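Local structure of putative cytochrome P450 YjiB (Bacillus subtilis subsp. subtilis, 4RM4) at residues W48-F51 with D55-K58; S32-A37 with R319-F324. The protein is a haem-binding cytochrome P450 that probably acts as a monooxygenase, inserting one atom of molecular oxygen into its organic substrates. One frame throughout, in Å; residues are numbered along the deposited sequence.

In the fold
Both contacts lie in the beta-rich part of the P450 fold, on the same side of the chain's centre, with their own centres about 11 Å apart. Contact 1 is local: it folds strand 47-50 back against helix 53-61. Contact 2 is long-range and brings helix 27-36 to the loop after helix 314-317. Phe51 joins them, since its O lies 3.4 Å from Arg34 CG and its CE2 3.5 Å from Met33 CE. Neither contact belongs to the haem pocket. The side chain of Val56 in contact 1 is about 9 Å from the haem, and that of Arg319 in contact 2 is about 14 Å from it.

Contact 1. Residues W48-F51 with D55-K58; sequences WSVF and DVKK
Val50, the last residue of strand 47-50, and Val56, on helix 53-61, meet through one methyl each, CG1 of Val50 lying 4.0 Å from CG2 of Val56. With its CG1 placed anti to the backbone N (chi1 170°), Val50 sends that branch across the gap, to 3.6 Å from the backbone N of Val56. Val56 meets it with CG2, the methyl beside its own backbone N, which also lies 3.4 Å from Val50 O and 4.0 Å from Phe51 C. This is the close part of the contact, methyl against methyl and methyl against backbone, buried and without a direct hydrogen bond between the segments.

The looser side is at Asp55, which is partly exposed. Its CB points to the strand and its side chain crosses that of Val50 at about a right angle, but its carboxylate is linked to the strand end through water. Water 1 accepts from Phe51 N at 3.1 Å and donates to Asp55 OD2 at 2.7 Å, so the polar N-H beyond the valine pair is satisfied by a bridge.

A short connection after strand 47-50 leads straight into helix 53-61, so the helix packs against the end of the strand that precedes it. Within the mixed sheet, strand 47-50 runs between strands 39-42 and 309-312, and Val50 bonds through its backbone to Leu311 and Phe313. Side chains of strand 309-312 extend the apolar layer, Val310 touching Val50 and Ala312 touching Val56, while Ile299 of strand 297-299 packs on both Val50 and Asp55.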
# COMPACT_ATOMS: atom_id res chain seq x y z
N TRP A 48 14.63 0.15 17.71
CA TRP A 48 15.68 -0.07 16.72
C TRP A 48 15.20 0.27 15.31
O TRP A 48 14.08 -0.02 14.96
CB TRP A 48 16.09 -1.54 16.74
CG TRP A 48 16.80 -1.97 17.97
CD1 TRP A 48 16.28 -2.59 19.06
CD2 TRP A 48 18.20 -1.86 18.20
NE1 TRP A 48 17.26 -2.86 19.98
CE2 TRP A 48 18.46 -2.42 19.47
CE3 TRP A 48 19.25 -1.32 17.47
CZ2 TRP A 48 19.73 -2.45 20.02
CZ3 TRP A 48 20.53 -1.37 18.01
CH2 TRP A 48 20.75 -1.93 19.27
N SER A 49 16.09 0.85 14.51
CA SER A 49 15.83 1.06 13.09
C SER A 49 16.85 0.29 12.25
O SER A 49 18.04 0.30 12.54
CB SER A 49 15.85 2.55 12.74
OG SER A 49 14.73 3.20 13.32
N VAL A 50 16.38 -0.42 11.23
CA VAL A 50 17.24 -1.29 10.45
C VAL A 50 17.13 -0.85 8.98
O VAL A 50 16.03 -0.66 8.49
CB VAL A 50 16.84 -2.78 10.63
CG1 VAL A 50 17.58 -3.63 9.64
CG2 VAL A 50 17.17 -3.23 12.06
N PHE A 51 18.27 -0.66 8.31
CA PHE A 51 18.29 -0.00 7.00
C PHE A 51 18.84 -0.82 5.82
O PHE A 51 18.60 -0.45 4.67
CB PHE A 51 19.06 1.33 7.08
CG PHE A 51 18.39 2.37 7.95
CD1 PHE A 51 17.44 3.22 7.42
CD2 PHE A 51 18.72 2.48 9.30
CE1 PHE A 51 16.81 4.18 8.24
CE2 PHE A 51 18.10 3.43 10.11
CZ PHE A 51 17.14 4.28 9.57
N ASP A 55 19.29 -7.19 6.39
CA ASP A 55 18.77 -7.03 7.74
C ASP A 55 17.26 -6.80 7.73
O ASP A 55 16.50 -7.45 8.46
CB ASP A 55 19.49 -5.89 8.46
CG ASP A 55 20.97 -6.18 8.65
OD1 ASP A 55 21.33 -7.36 8.60
OD2 ASP A 55 21.75 -5.22 8.86
N VAL A 56 16.82 -5.87 6.89
CA VAL A 56 15.39 -5.59 6.75
C VAL A 56 14.62 -6.85 6.36
O VAL A 56 13.58 -7.15 6.94
CB VAL A 56 15.11 -4.49 5.70
CG1 VAL A 56 13.62 -4.46 5.35
CG2 VAL A 56 15.56 -3.13 6.22
N LYS A 57 15.12 -7.59 5.38
CA LYS A 57 14.38 -8.75 4.88
C LYS A 57 14.29 -9.85 5.95
O LYS A 57 13.26 -10.51 6.11
CB LYS A 57 15.01 -9.28 3.59
CG LYS A 57 14.11 -10.22 2.81
CD LYS A 57 14.68 -10.54 1.44
CE LYS A 57 13.70 -11.35 0.60
NZ LYS A 57 14.24 -11.51 -0.78
N LYS A 58 15.37 -10.02 6.70
CA LYS A 58 15.37 -10.99 7.79
C LYS A 58 14.36 -10.62 8.88
O LYS A 58 13.59 -11.48 9.32
CB LYS A 58 16.76 -11.13 8.41
CG LYS A 58 16.76 -12.00 9.67
CD LYS A 58 18.15 -12.56 9.99
CE LYS A 58 18.10 -13.47 11.23
NZ LYS A 58 17.30 -14.71 10.99
O HOH W 1 20.51 -2.83 8.60

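Contact 2. Residues S32-A37 with R319-F324; sequences SMRKDA and RDEAKF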
# COMPACT_ATOMS: atom_id res chain seq x y z
N SER A 32 22.71 7.54 4.11
CA SER A 32 23.65 7.85 5.18
C SER A 32 23.57 6.82 6.32
O SER A 32 24.60 6.41 6.87
CB SER A 32 23.45 9.27 5.70
OG SER A 32 22.33 9.37 6.55
N MET A 33 22.36 6.38 6.67
CA MET A 33 22.20 5.35 7.71
C MET A 33 22.74 3.99 7.27
O MET A 33 23.39 3.30 8.04
CB MET A 33 20.73 5.24 8.15
CG MET A 33 20.13 6.55 8.60
SD MET A 33 20.80 7.18 10.16
CE MET A 33 20.15 5.96 11.31
N ARG A 34 22.45 3.58 6.04
CA ARG A 34 22.98 2.31 5.57
C ARG A 34 24.50 2.29 5.71
O ARG A 34 25.10 1.27 6.09
CB ARG A 34 22.60 2.06 4.11
CG ARG A 34 21.13 1.72 3.92
CD ARG A 34 20.91 1.09 2.56
NE ARG A 34 21.35 1.92 1.43
CZ ARG A 34 20.64 2.94 0.94
NH1 ARG A 34 21.10 3.63 -0.10
NH2 ARG A 34 19.49 3.28 1.48
N LYS A 35 25.11 3.43 5.42
CA LYS A 35 26.56 3.56 5.45
C LYS A 35 27.12 3.76 6.86
O LYS A 35 28.11 3.13 7.24
CB LYS A 35 27.01 4.72 4.55
CG LYS A 35 27.66 4.27 3.25
CD LYS A 35 29.04 3.69 3.51
CE LYS A 35 29.82 3.50 2.21
NZ LYS A 35 31.27 3.23 2.46
N ASP A 36 26.48 4.64 7.63
CA ASP A 36 27.01 5.09 8.92
C ASP A 36 26.39 4.45 10.16
O ASP A 36 27.05 4.33 11.18
CB ASP A 36 26.89 6.61 9.04
CG ASP A 36 27.76 7.34 8.06
OD1 ASP A 36 28.82 6.79 7.69
OD2 ASP A 36 27.38 8.45 7.64
N ALA A 37 25.11 4.08 10.08
CA ALA A 37 24.41 3.53 11.25
C ALA A 37 23.32 2.54 10.82
O ALA A 37 22.13 2.79 11.06
CB ALA A 37 23.80 4.67 12.11
N ARG A 319 16.87 0.45 -1.89
CA ARG A 319 17.91 1.30 -2.47
C ARG A 319 19.32 0.81 -2.14
O ARG A 319 20.32 1.49 -2.44
CB ARG A 319 17.79 2.75 -1.97
CG ARG A 319 16.47 3.45 -2.23
CD ARG A 319 16.27 3.59 -3.72
NE ARG A 319 15.23 4.55 -4.11
CZ ARG A 319 15.46 5.80 -4.51
NH1 ARG A 319 16.70 6.30 -4.53
NH2 ARG A 319 14.44 6.57 -4.88
N ASP A 320 19.40 -0.34 -1.48
CA ASP A 320 20.66 -0.84 -0.95
C ASP A 320 21.60 -1.34 -2.05
O ASP A 320 21.27 -2.27 -2.77
CB ASP A 320 20.40 -1.93 0.08
CG ASP A 320 21.66 -2.39 0.78
OD1 ASP A 320 22.77 -2.00 0.33
OD2 ASP A 320 21.53 -3.15 1.77
N GLU A 321 22.74 -0.68 -2.17
CA GLU A 321 23.76 -0.99 -3.16
C GLU A 321 24.26 -2.43 -3.08
O GLU A 321 24.75 -2.99 -4.07
CB GLU A 321 24.94 -0.01 -3.00
CG GLU A 321 24.56 1.49 -3.08
CD GLU A 321 23.94 2.10 -1.79
OE1 GLU A 321 23.60 1.37 -0.83
OE2 GLU A 321 23.79 3.34 -1.75
N ALA A 322 24.16 -3.04 -1.90
CA ALA A 322 24.64 -4.40 -1.70
C ALA A 322 23.75 -5.44 -2.37
O ALA A 322 24.17 -6.58 -2.56
CB ALA A 322 24.79 -4.70 -0.22
N LYS A 323 22.54 -5.04 -2.73
CA LYS A 323 21.59 -5.96 -3.31
C LYS A 323 21.18 -5.59 -4.74
O LYS A 323 20.84 -6.45 -5.55
CB LYS A 323 20.34 -6.06 -2.42
CG LYS A 323 19.27 -6.99 -2.98
CD LYS A 323 19.68 -8.45 -2.88
CE LYS A 323 18.62 -9.35 -3.47
NZ LYS A 323 18.97 -10.78 -3.26
N PHE A 324 21.20 -4.29 -5.03
CA PHE A 324 20.80 -3.76 -6.33
C PHE A 324 21.92 -3.00 -7.01
O PHE A 324 22.51 -2.09 -6.43
CB PHE A 324 19.63 -2.79 -6.18
CG PHE A 324 18.37 -3.43 -5.66
CD1 PHE A 324 18.01 -3.29 -4.33
CD2 PHE A 324 17.56 -4.18 -6.49
CE1 PHE A 324 16.86 -3.87 -3.85
CE2 PHE A 324 16.40 -4.78 -6.02
CZ PHE A 324 16.05 -4.62 -4.70
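A side-on salt bridge joins the C-terminal part of helix 27-36 to the loop that follows helix 314-317, a tie between the N-terminal region of the P450 fold and a segment nearly 300 residues later. Arg34 grips Glu321 with two nitrogens, one to each carboxylate oxygen: NE gives its hydrogen to Glu321 OE1 at 3.2 Å, and NH1 binds Glu321 OE2, also at 3.2 Å but straighter (N-H...O 165°). NH1 also makes a weak bond to Glu321 OE1. In the two main bonds the oxygens are met on their syn side and lie near the guanidinium plane, yet the two flat groups are turned 42° from each other, so the pairing is twisted. The bends at chi3 of Arg34 (-58°) and at chi2 of Glu321 help bring the two charged ends together.

One face of the guanidinium lies against the loop backbone, with Arg319 C over its centre, 3.9 Å above the plane, and Asp320 N nearer the rim. Along the arginine chain, CD packs 3.9 Å from Asp320 CB, the two side chains running in opposite directions. Asp320 shapes the loop itself: its OD1 accepts from Ala322 N at 2.8 Å, closing an Asx turn, while OD2 takes a hydrogen bond from Tyr53 N.

Arg34 NH2 is bonded to Ser316 OG, so all three guanidinium nitrogens have partners and the group's rotation is well restrained. Glu31, whose carboxylate lies close to Glu321 OE2, brings a second negative charge beside the bridge; its repulsion is probably offset, at least in part, by Arg34, which would favour the charged form of Glu321.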